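Ornithine carbamoyltransferase (Gloeobacter violaceus, PDB 3GD5) probably catalyses the reversible transfer of the carbamoyl group from carbamoyl phosphate to ornithine, giving citrulline and phosphate in the arginine pathway. Local coordinates at residues 58-61 against 62-65; 109-113 against 114-118; 135-138 against 139-142; 144-147 against 148-152; 297-300 against 301-304. All coordinates share one frame; numbering follows the deposited sequence.

Contact 1: 58-61 against 62-65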
# COMPACT_ATOMS: atom_id res chain seq x y z
N ALA A 58 -3.25 16.28 5.34
CA ALA A 58 -4.60 16.32 5.86
C ALA A 58 -4.67 16.94 7.26
O ALA A 58 -3.76 16.77 8.07
CB ALA A 58 -5.20 14.91 5.89
N SER A 59 -5.74 17.68 7.51
CA SER A 59 -5.97 18.30 8.81
C SER A 59 -7.45 18.63 8.91
O SER A 59 -7.88 19.72 8.52
CB SER A 59 -5.14 19.58 8.97
OG SER A 59 -5.41 20.20 10.22
N THR A 60 -8.22 17.68 9.42
CA THR A 60 -9.66 17.84 9.56
C THR A 60 -9.96 19.04 10.44
O THR A 60 -10.92 19.77 10.19
CB THR A 60 -10.30 16.57 10.18
OG1 THR A 60 -9.92 15.43 9.40
CG2 THR A 60 -11.82 16.67 10.18
N ARG A 61 -9.14 19.22 11.46
CA ARG A 61 -9.29 20.33 12.39
C ARG A 61 -9.24 21.64 11.61
O ARG A 61 -10.15 22.47 11.69
CB ARG A 61 -8.13 20.29 13.39
CG ARG A 61 -8.23 21.26 14.54
CD ARG A 61 -6.95 21.17 15.37
NE ARG A 61 -6.70 19.80 15.79
CZ ARG A 61 -7.44 19.14 16.68
NH1 ARG A 61 -8.48 19.73 17.24
NH2 ARG A 61 -7.13 17.89 17.01
N THR A 62 -8.18 21.82 10.85
CA THR A 62 -8.04 23.03 10.07
C THR A 62 -9.12 23.11 9.01
O THR A 62 -9.74 24.16 8.83
CB THR A 62 -6.67 23.11 9.40
OG1 THR A 62 -5.65 23.00 10.40
CG2 THR A 62 -6.51 24.44 8.66
N ARG A 63 -9.36 22.00 8.32
CA ARG A 63 -10.36 21.99 7.26
C ARG A 63 -11.76 22.37 7.74
O ARG A 63 -12.45 23.13 7.07
CB ARG A 63 -10.39 20.63 6.55
CG ARG A 63 -11.28 20.62 5.30
CD ARG A 63 -10.91 19.48 4.35
NE ARG A 63 -11.06 18.16 4.97
CZ ARG A 63 -12.22 17.64 5.36
NH1 ARG A 63 -13.34 18.33 5.20
NH2 ARG A 63 -12.25 16.45 5.93
N VAL A 64 -12.17 21.86 8.90
CA VAL A 64 -13.49 22.18 9.42
C VAL A 64 -13.60 23.64 9.86
O VAL A 64 -14.58 24.33 9.54
CB VAL A 64 -13.89 21.25 10.60
CG1 VAL A 64 -12.86 21.34 11.70
CG2 VAL A 64 -15.27 21.65 11.14
N SER A 65 -12.61 24.13 10.59
CA SER A 65 -12.65 25.52 11.05
C SER A 65 -12.68 26.50 9.87
O SER A 65 -13.40 27.50 9.90
CB SER A 65 -11.45 25.82 11.97
OG SER A 65 -10.21 25.62 11.32
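With its OG anti to the backbone N (chi1 178°), Ser59 swings its hydroxyl toward Thr62, whose own OG1 lies beside its backbone N (chi1 -56°), on the side of the helix start where the serine hydroxyl sits. Ser59 OG and Thr62 OG1 meet at 2.8 Å in a hydrogen bond that either could donate. Ser59 is the N-cap of helix 60-72, and its carbonyl takes the first regular bond of the helix: Arg63 N reaches Ser59 O at 2.7 Å, nearly straight at 167°. One residue on, Val64 N bonds to Thr60 O at 2.8 Å, and Ser65 N follows on Arg61 O at 3.2 Å. The two arginines lead outward, Arg61 NH2 to a salt bridge with Glu91 of the second subunit and Arg63 NH2 to a hydrogen bond with Asp79 O of the second subunit. Ser65 OG also takes a bond from Gln304 NE2 of helix 293-312. Ser59 to Thr62 probably bind carbamoyl phosphate, as in relatives. Hydroxyls gathered at a helix N-terminus, where the dipole would favour negative charge, are consistent with a seat for the phosphate.

Contact 2: 109-113 against 114-118; sequences IRTFA and QTELE
Leu117 reaches back from the first turn of helix 114-124 to the end of strand 106-110. Its CB lies 3.8 Å from Thr111 OG1, the two side chains crossing at about a right angle. CG stands anti to the backbone N (chi1 177°), which carries the branch toward the strand, and there CD1 does the apolar work: it packs on Ile109 CG1 at 3.5 Å, tighter than usual van der Waals contact, and on Ile109 CD1 at 3.6 Å. The leucine and isoleucine side chains run past one another in opposite directions.

Next to this apolar pair the turn is tied by Ala113, the N-cap residue. Its carbonyl takes the Thr111 hydroxyl, with OG1 to O at 3.0 Å; the donor stands well above the carbonyl plane, about 50° out of it. The same oxygen receives two weak bonds from the helix, Glu116 N at 3.1 Å and Leu117 N at 3.4 Å, so three groups converge on one acceptor. Glu116 covers the other branch of the threonine, its OE1 lying 3.5 Å from Thr111 CG2. Ala113 CB meets Thr115 CG2 at 3.6 Å.

The amide of Gln114 bonds through OE1 to Thr133 and through NE2 to the carbonyl of Leu17. Arg110, whose CB points away from this contact, probably belongs to the carbamoyl phosphate site. This is the strand-to-helix turn of the beta-alpha-beta unit 106-110, 114-124, 128-130: Ile109 and Leu117 both also touch Val128 of the adjoining parallel strand, and Ile109 packs on Val54 of strand 50-55, its other neighbour in the sheet.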
# COMPACT_ATOMS: atom_id res chain seq x y z
N ILE A 109 -3.93 27.33 2.37
CA ILE A 109 -3.07 26.18 2.12
C ILE A 109 -2.09 25.71 3.19
O ILE A 109 -1.48 26.49 3.91
CB ILE A 109 -2.31 26.35 0.77
CG1 ILE A 109 -0.84 25.99 0.93
CG2 ILE A 109 -2.50 27.75 0.21
CD1 ILE A 109 -0.07 26.06 -0.34
N ARG A 110 -1.97 24.39 3.25
CA ARG A 110 -1.10 23.68 4.17
C ARG A 110 0.05 23.01 3.44
O ARG A 110 -0.16 22.03 2.73
CB ARG A 110 -1.87 22.58 4.89
CG ARG A 110 -2.37 22.92 6.27
CD ARG A 110 -2.25 21.68 7.14
NE ARG A 110 -0.86 21.23 7.20
CZ ARG A 110 -0.42 20.23 7.95
NH1 ARG A 110 -1.26 19.54 8.71
NH2 ARG A 110 0.87 19.93 7.95
N THR A 111 1.27 23.52 3.61
CA THR A 111 2.44 22.89 2.99
C THR A 111 3.43 22.66 4.10
O THR A 111 3.15 22.95 5.27
CB THR A 111 3.12 23.79 1.93
OG1 THR A 111 3.52 25.02 2.53
CG2 THR A 111 2.19 24.06 0.77
N PHE A 112 4.59 22.12 3.75
CA PHE A 112 5.63 21.87 4.74
C PHE A 112 6.62 23.02 4.69
O PHE A 112 6.98 23.59 5.72
CB PHE A 112 6.33 20.54 4.43
CG PHE A 112 5.41 19.36 4.44
CD1 PHE A 112 4.80 18.95 5.63
CD2 PHE A 112 5.10 18.68 3.27
CE1 PHE A 112 3.90 17.88 5.65
CE2 PHE A 112 4.20 17.62 3.27
CZ PHE A 112 3.60 17.22 4.47
N ALA A 113 7.05 23.37 3.49
CA ALA A 113 8.00 24.46 3.34
C ALA A 113 7.30 25.80 3.10
O ALA A 113 6.39 25.90 2.27
CB ALA A 113 8.96 24.16 2.20
N GLN A 114 7.73 26.82 3.83
CA GLN A 114 7.17 28.16 3.70
C GLN A 114 7.38 28.62 2.25
O GLN A 114 6.52 29.28 1.67
CB GLN A 114 7.90 29.13 4.64
CG GLN A 114 7.30 30.53 4.72
CD GLN A 114 6.03 30.57 5.55
OE1 GLN A 114 5.78 29.69 6.36
NE2 GLN A 114 5.22 31.62 5.36
N THR A 115 8.52 28.25 1.68
CA THR A 115 8.84 28.65 0.32
C THR A 115 7.80 28.17 -0.69
O THR A 115 7.42 28.92 -1.59
CB THR A 115 10.25 28.16 -0.09
OG1 THR A 115 10.55 28.61 -1.42
CG2 THR A 115 10.34 26.64 -0.04
N GLU A 116 7.34 26.93 -0.55
CA GLU A 116 6.34 26.40 -1.47
C GLU A 116 5.04 27.21 -1.34
O GLU A 116 4.35 27.45 -2.33
CB GLU A 116 6.05 24.93 -1.18
CG GLU A 116 4.91 24.36 -2.03
CD GLU A 116 4.83 22.85 -1.99
OE1 GLU A 116 4.76 22.28 -0.88
OE2 GLU A 116 4.83 22.23 -3.07
N LEU A 117 4.73 27.62 -0.12
CA LEU A 117 3.53 28.41 0.15
C LEU A 117 3.63 29.72 -0.62
O LEU A 117 2.63 30.22 -1.15
CB LEU A 117 3.42 28.72 1.65
CG LEU A 117 2.24 29.62 2.04
CD1 LEU A 117 0.95 28.88 1.72
CD2 LEU A 117 2.30 29.98 3.53
N GLU A 118 4.83 30.26 -0.69
CA GLU A 118 5.08 31.51 -1.38
C GLU A 118 4.94 31.34 -2.89
O GLU A 118 4.50 32.26 -3.59
CB GLU A 118 6.47 32.03 -0.98
CG GLU A 118 6.60 32.16 0.54
CD GLU A 118 8.01 32.45 1.02
OE1 GLU A 118 8.95 31.78 0.55
OE2 GLU A 118 8.17 33.33 1.89

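Contact 3: 135-138 against 139-142; sequences HEHP and CQVV
His137 and Gln140 meet where the loop after strand 128-130 turns into helix 138-152. As the N-cap residue, His137 offers its carbonyl to two backbone donors, both weakly: Gln140 N at 3.3 Å with a bent angle of 122°, and Val141 N at 3.4 Å, much straighter. The carbonyl of Pro138 fares better, accepting Val142 N at 3.0 Å. On the donor side, His137 N is satisfied by the hydroxyl of Ser172.

The imidazole lies over the start of the helix, and Gln140 CB sits above the centre of one ring face, 3.4 Å from the centroid, in a CH-pi contact almost on the ring normal. Gln140 bends at chi2 (63°), which turns its amide steeply to the ring, the planes 77° apart. Both ends of that buried amide are paired: OE1 accepts from Arg300 NE and NE2 donates to Asp144 OD1. Glu136 is held too, its carboxylate bonded to Ser18, Leu19 N and Ser172.

His137 to Gln140 probably contribute to the carbamoyl phosphate site. Helix 168-180 packs against Glu136 and Val141, helix 293-312 lies against Cys139 and Val142, and strand 128-130 touches Pro138 and Cys139.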
# COMPACT_ATOMS: atom_id res chain seq x y z
N HIS A 135 7.10 26.21 9.22
CA HIS A 135 7.63 27.44 9.80
C HIS A 135 6.69 28.27 10.69
O HIS A 135 7.13 28.81 11.71
CB HIS A 135 8.15 28.35 8.68
CG HIS A 135 8.98 29.49 9.18
ND1 HIS A 135 10.20 29.30 9.79
CD2 HIS A 135 8.76 30.82 9.17
CE1 HIS A 135 10.69 30.47 10.15
NE2 HIS A 135 9.84 31.41 9.79
N GLU A 136 5.42 28.38 10.31
CA GLU A 136 4.46 29.18 11.08
C GLU A 136 3.02 28.68 11.06
O GLU A 136 2.67 27.78 10.30
CB GLU A 136 4.47 30.63 10.58
CG GLU A 136 5.18 31.62 11.49
CD GLU A 136 4.97 33.06 11.07
OE1 GLU A 136 5.80 33.60 10.31
OE2 GLU A 136 3.96 33.66 11.49
N HIS A 137 2.19 29.29 11.90
CA HIS A 137 0.78 28.94 11.99
C HIS A 137 0.07 30.21 12.47
O HIS A 137 -0.42 30.28 13.60
CB HIS A 137 0.58 27.79 13.00
CG HIS A 137 -0.76 27.14 12.90
ND1 HIS A 137 -1.10 26.02 13.64
CD2 HIS A 137 -1.85 27.44 12.15
CE1 HIS A 137 -2.33 25.65 13.34
NE2 HIS A 137 -2.81 26.50 12.44
N PRO A 138 0.01 31.23 11.61
CA PRO A 138 -0.61 32.54 11.86
C PRO A 138 -2.04 32.51 12.38
O PRO A 138 -2.36 33.15 13.39
CB PRO A 138 -0.53 33.22 10.49
CG PRO A 138 0.70 32.63 9.90
CD PRO A 138 0.57 31.17 10.24
N CYS A 139 -2.90 31.78 11.69
CA CYS A 139 -4.30 31.70 12.07
C CYS A 139 -4.51 31.16 13.46
O CYS A 139 -5.39 31.62 14.17
CB CYS A 139 -5.09 30.88 11.05
SG CYS A 139 -5.24 31.73 9.42
N GLN A 140 -3.69 30.18 13.86
CA GLN A 140 -3.82 29.62 15.20
C GLN A 140 -3.60 30.73 16.23
O GLN A 140 -4.39 30.91 17.15
CB GLN A 140 -2.77 28.52 15.41
CG GLN A 140 -2.72 27.96 16.84
CD GLN A 140 -4.01 27.28 17.25
OE1 GLN A 140 -4.51 26.40 16.54
NE2 GLN A 140 -4.57 27.69 18.39
N VAL A 141 -2.51 31.46 16.05
CA VAL A 141 -2.16 32.54 16.96
C VAL A 141 -3.19 33.66 17.04
O VAL A 141 -3.44 34.17 18.13
CB VAL A 141 -0.76 33.12 16.61
CG1 VAL A 141 -0.50 34.44 17.38
CG2 VAL A 141 0.30 32.09 16.96
N VAL A 142 -3.80 34.04 15.91
CA VAL A 142 -4.81 35.09 15.96
C VAL A 142 -5.98 34.60 16.81
O VAL A 142 -6.67 35.38 17.46
CB VAL A 142 -5.31 35.51 14.53
CG1 VAL A 142 -4.11 35.81 13.62
CG2 VAL A 142 -6.17 34.42 13.92

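Contact 4: 144-147 against 148-152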
# COMPACT_ATOMS: atom_id res chain seq x y z
N ASP A 144 -5.61 32.42 19.35
CA ASP A 144 -5.14 32.39 20.73
C ASP A 144 -5.21 33.79 21.34
O ASP A 144 -5.70 33.97 22.46
CB ASP A 144 -3.70 31.87 20.79
CG ASP A 144 -3.54 30.51 20.11
OD1 ASP A 144 -4.42 29.64 20.29
OD2 ASP A 144 -2.52 30.31 19.42
N LEU A 145 -4.72 34.78 20.58
CA LEU A 145 -4.71 36.17 21.00
C LEU A 145 -6.12 36.63 21.33
O LEU A 145 -6.36 37.26 22.36
CB LEU A 145 -4.13 37.04 19.88
CG LEU A 145 -2.73 37.66 20.03
CD1 LEU A 145 -1.81 36.79 20.85
CD2 LEU A 145 -2.16 37.90 18.64
N LEU A 146 -7.07 36.27 20.46
CA LEU A 146 -8.47 36.62 20.63
C LEU A 146 -9.04 35.93 21.87
O LEU A 146 -9.95 36.44 22.52
CB LEU A 146 -9.25 36.16 19.39
CG LEU A 146 -10.56 36.83 18.98
CD1 LEU A 146 -11.13 36.07 17.79
CD2 LEU A 146 -11.56 36.84 20.12
N THR A 147 -8.49 34.77 22.21
CA THR A 147 -8.95 34.04 23.37
C THR A 147 -8.41 34.71 24.64
O THR A 147 -9.13 34.86 25.61
CB THR A 147 -8.49 32.57 23.34
OG1 THR A 147 -8.96 31.96 22.13
CG2 THR A 147 -9.06 31.81 24.54
N ILE A 148 -7.13 35.10 24.61
CA ILE A 148 -6.50 35.74 25.75
C ILE A 148 -7.23 37.04 26.03
O ILE A 148 -7.58 37.33 27.18
CB ILE A 148 -5.00 36.05 25.47
CG1 ILE A 148 -4.24 34.74 25.26
CG2 ILE A 148 -4.39 36.82 26.64
CD1 ILE A 148 -2.76 34.93 24.96
N ARG A 149 -7.48 37.81 24.98
CA ARG A 149 -8.20 39.08 25.09
C ARG A 149 -9.55 38.86 25.78
O ARG A 149 -9.90 39.59 26.70
CB ARG A 149 -8.39 39.69 23.70
CG ARG A 149 -9.57 40.67 23.57
CD ARG A 149 -9.37 41.98 24.31
NE ARG A 149 -8.32 42.80 23.71
CZ ARG A 149 -8.17 44.11 23.95
NH1 ARG A 149 -7.18 44.79 23.37
NH2 ARG A 149 -9.03 44.74 24.74
N GLU A 150 -10.30 37.86 25.34
CA GLU A 150 -11.60 37.58 25.94
C GLU A 150 -11.49 37.16 27.40
O GLU A 150 -12.47 37.24 28.14
CB GLU A 150 -12.33 36.48 25.15
CG GLU A 150 -12.58 36.80 23.68
CD GLU A 150 -13.32 35.68 22.95
OE1 GLU A 150 -12.91 34.50 23.09
OE2 GLU A 150 -14.30 35.98 22.23
N ASN A 151 -10.32 36.70 27.82
CA ASN A 151 -10.13 36.27 29.20
C ASN A 151 -9.60 37.34 30.16
O ASN A 151 -9.92 37.32 31.35
CB ASN A 151 -9.20 35.05 29.28
CG ASN A 151 -9.92 33.75 28.99
OD1 ASN A 151 -10.20 33.42 27.84
ND2 ASN A 151 -10.23 33.00 30.05
N PHE A 152 -8.79 38.27 29.66
CA PHE A 152 -8.24 39.30 30.52
C PHE A 152 -8.66 40.72 30.13
O PHE A 152 -8.27 41.69 30.79
CB PHE A 152 -6.71 39.21 30.54
CG PHE A 152 -6.18 37.91 31.08
CD1 PHE A 152 -5.91 36.85 30.22
CD2 PHE A 152 -5.94 37.75 32.44
CE1 PHE A 152 -5.40 35.65 30.71
CE2 PHE A 152 -5.43 36.56 32.94
CZ PHE A 152 -5.16 35.50 32.08
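Ile148 N is bonded to Asp144 O at 2.8 Å, the shortest sound polar bond between 144-147 and 148-152. Arg149 N follows on Leu145 O at 2.9 Å, with an N-H...O angle of 168°. The pattern then frays: Asn151 N makes a weak bond to Thr147 O, and Ile148 O takes both Asn151 N and Phe152 N, each at 2.9 Å. These are the last turns of helix 138-152, one of the two helices that link the carbamoyl phosphate and ornithine domains in this family, and here it packs Ile148 and Phe152 against Ile228 of strand 228-231.

Among the side chains, Leu146 and Glu150 carry the contact. Leu146 CD2 lies 3.5 Å from Glu150 CD and 3.6 Å from its OE2, so a methyl rests beside the carboxylate. Beyond CG the glutamate chain is extended, and its OE2 makes salt bridges with Lys38 and Arg39 while OE1 accepts from Asn299 ND2. With an alanine at Glu150 the carboxylate is gone, which would probably leave Lys38 and Arg39 without this partner and Asn299 ND2 with one acceptor fewer. Thr147 OG1, beside its own backbone N (chi1 -57°), bonds to Ala143 O and also to Asn299 ND2. Asp144 OD2 is bonded to the hydroxyl of Tyr230.

Contact 5: 297-300 against 301-304; sequences AENR and LHAQ
His302 NE2 donates to Glu298 OE2 at 2.8 Å, a nearly straight bond one turn apart on helix 293-312. The carboxylate offers its anti lone pair, and OE2 lies only 4° out of the imidazole plane although the two groups are turned 65° to each other. Asn299 OD1 comes to the same ring near its plane, 3.4 Å from His302 CD2. With CG beside its backbone N (chi1 -54°), the histidine reaches back along the helix to both. A leucine in place of His302 would probably leave Glu298 OE2 without this donor, the carboxylate then held through OE1 alone among the bonds described here.

Main-chain bonds fix the spacing: Ala303 N to Asn299 O at 2.9 Å and Gln304 N to Arg300 O at 3.0 Å, with Leu301 N closing a shorter turn on Glu298 O at 3.0 Å. Further out, Glu298 OE1 makes a salt bridge with Arg102 of the second subunit, and Asn299 OD1 accepts from Lys38 NZ.

Arg300, bent at chi2 and chi3, lies against Thr62 and Ser65, consistent with its inferred part in the carbamoyl phosphate site. Helix 293-312 packs on helices 60-72 and 138-152 and, as the C-terminal helix of this fold, joins the two domains beside that site.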
# COMPACT_ATOMS: atom_id res chain seq x y z
N ALA A 297 -10.09 26.62 20.71
CA ALA A 297 -10.36 25.87 19.48
C ALA A 297 -11.52 26.49 18.69
O ALA A 297 -11.43 26.66 17.47
CB ALA A 297 -10.66 24.40 19.82
N GLU A 298 -12.60 26.82 19.40
CA GLU A 298 -13.74 27.45 18.75
C GLU A 298 -13.29 28.75 18.08
O GLU A 298 -13.77 29.10 17.00
CB GLU A 298 -14.85 27.77 19.76
CG GLU A 298 -16.08 28.40 19.11
CD GLU A 298 -17.06 28.99 20.12
OE1 GLU A 298 -17.36 28.33 21.14
OE2 GLU A 298 -17.54 30.12 19.88
N ASN A 299 -12.38 29.47 18.73
CA ASN A 299 -11.90 30.73 18.18
C ASN A 299 -11.11 30.60 16.88
O ASN A 299 -10.79 31.61 16.25
CB ASN A 299 -11.08 31.51 19.20
CG ASN A 299 -11.95 32.29 20.17
OD1 ASN A 299 -13.07 32.67 19.83
ND2 ASN A 299 -11.44 32.54 21.36
N ARG A 300 -10.80 29.37 16.46
CA ARG A 300 -10.10 29.19 15.19
C ARG A 300 -11.10 29.62 14.12
O ARG A 300 -10.75 30.19 13.09
CB ARG A 300 -9.71 27.72 14.95
CG ARG A 300 -8.68 27.15 15.93
CD ARG A 300 -7.27 27.67 15.68
NE ARG A 300 -6.48 26.77 14.84
CZ ARG A 300 -6.74 26.53 13.56
NH1 ARG A 300 -7.75 27.13 12.97
NH2 ARG A 300 -5.99 25.68 12.87
N LEU A 301 -12.37 29.35 14.39
CA LEU A 301 -13.43 29.70 13.45
C LEU A 301 -13.64 31.22 13.33
O LEU A 301 -13.69 31.78 12.23
CB LEU A 301 -14.74 29.03 13.88
CG LEU A 301 -16.04 29.62 13.32
CD1 LEU A 301 -15.99 29.59 11.82
CD2 LEU A 301 -17.25 28.85 13.85
N HIS A 302 -13.78 31.88 14.48
CA HIS A 302 -14.00 33.32 14.49
C HIS A 302 -12.79 34.07 13.96
O HIS A 302 -12.92 35.08 13.27
CB HIS A 302 -14.35 33.77 15.91
CG HIS A 302 -15.50 33.01 16.50
ND1 HIS A 302 -16.75 33.00 15.94
CD2 HIS A 302 -15.56 32.19 17.58
CE1 HIS A 302 -17.55 32.22 16.65
NE2 HIS A 302 -16.85 31.71 17.65
N ALA A 303 -11.60 33.57 14.26
CA ALA A 303 -10.39 34.22 13.78
C ALA A 303 -10.26 34.07 12.27
O ALA A 303 -9.91 35.03 11.57
CB ALA A 303 -9.17 33.63 14.47
N GLN A 304 -10.52 32.87 11.77
CA GLN A 304 -10.41 32.63 10.34
C GLN A 304 -11.48 33.37 9.53
O GLN A 304 -11.22 33.76 8.39
CB GLN A 304 -10.41 31.12 10.06
CG GLN A 304 -9.03 30.52 10.29
CD GLN A 304 -9.03 29.05 10.66
OE1 GLN A 304 -8.08 28.58 11.26
NE2 GLN A 304 -10.09 28.33 10.31

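How the contacts relate
Contacts 3, 4 and 5 are largely buried, whereas contacts 1 and 2 are partly so; contact 3 lies deepest, its centre about 3 Å from that of the chain. Contacts 3 and 4 share helix 138-152, one at its start and the other at its end, and contact 5, on helix 293-312, touches contacts 1, 3 and 4. Contacts 1, 2 and 3 each sit where a loop enters a helix, but only contacts 1 and 5 reach the second subunit. Their chemistry follows: hydroxyls at contact 1, apolar packing at contact 2, imidazole against methylene at contact 3, and carboxylates paired with basic groups at contacts 4 and 5. Contacts 1, 2, 3 and 5 contain probable carbamoyl phosphate residues.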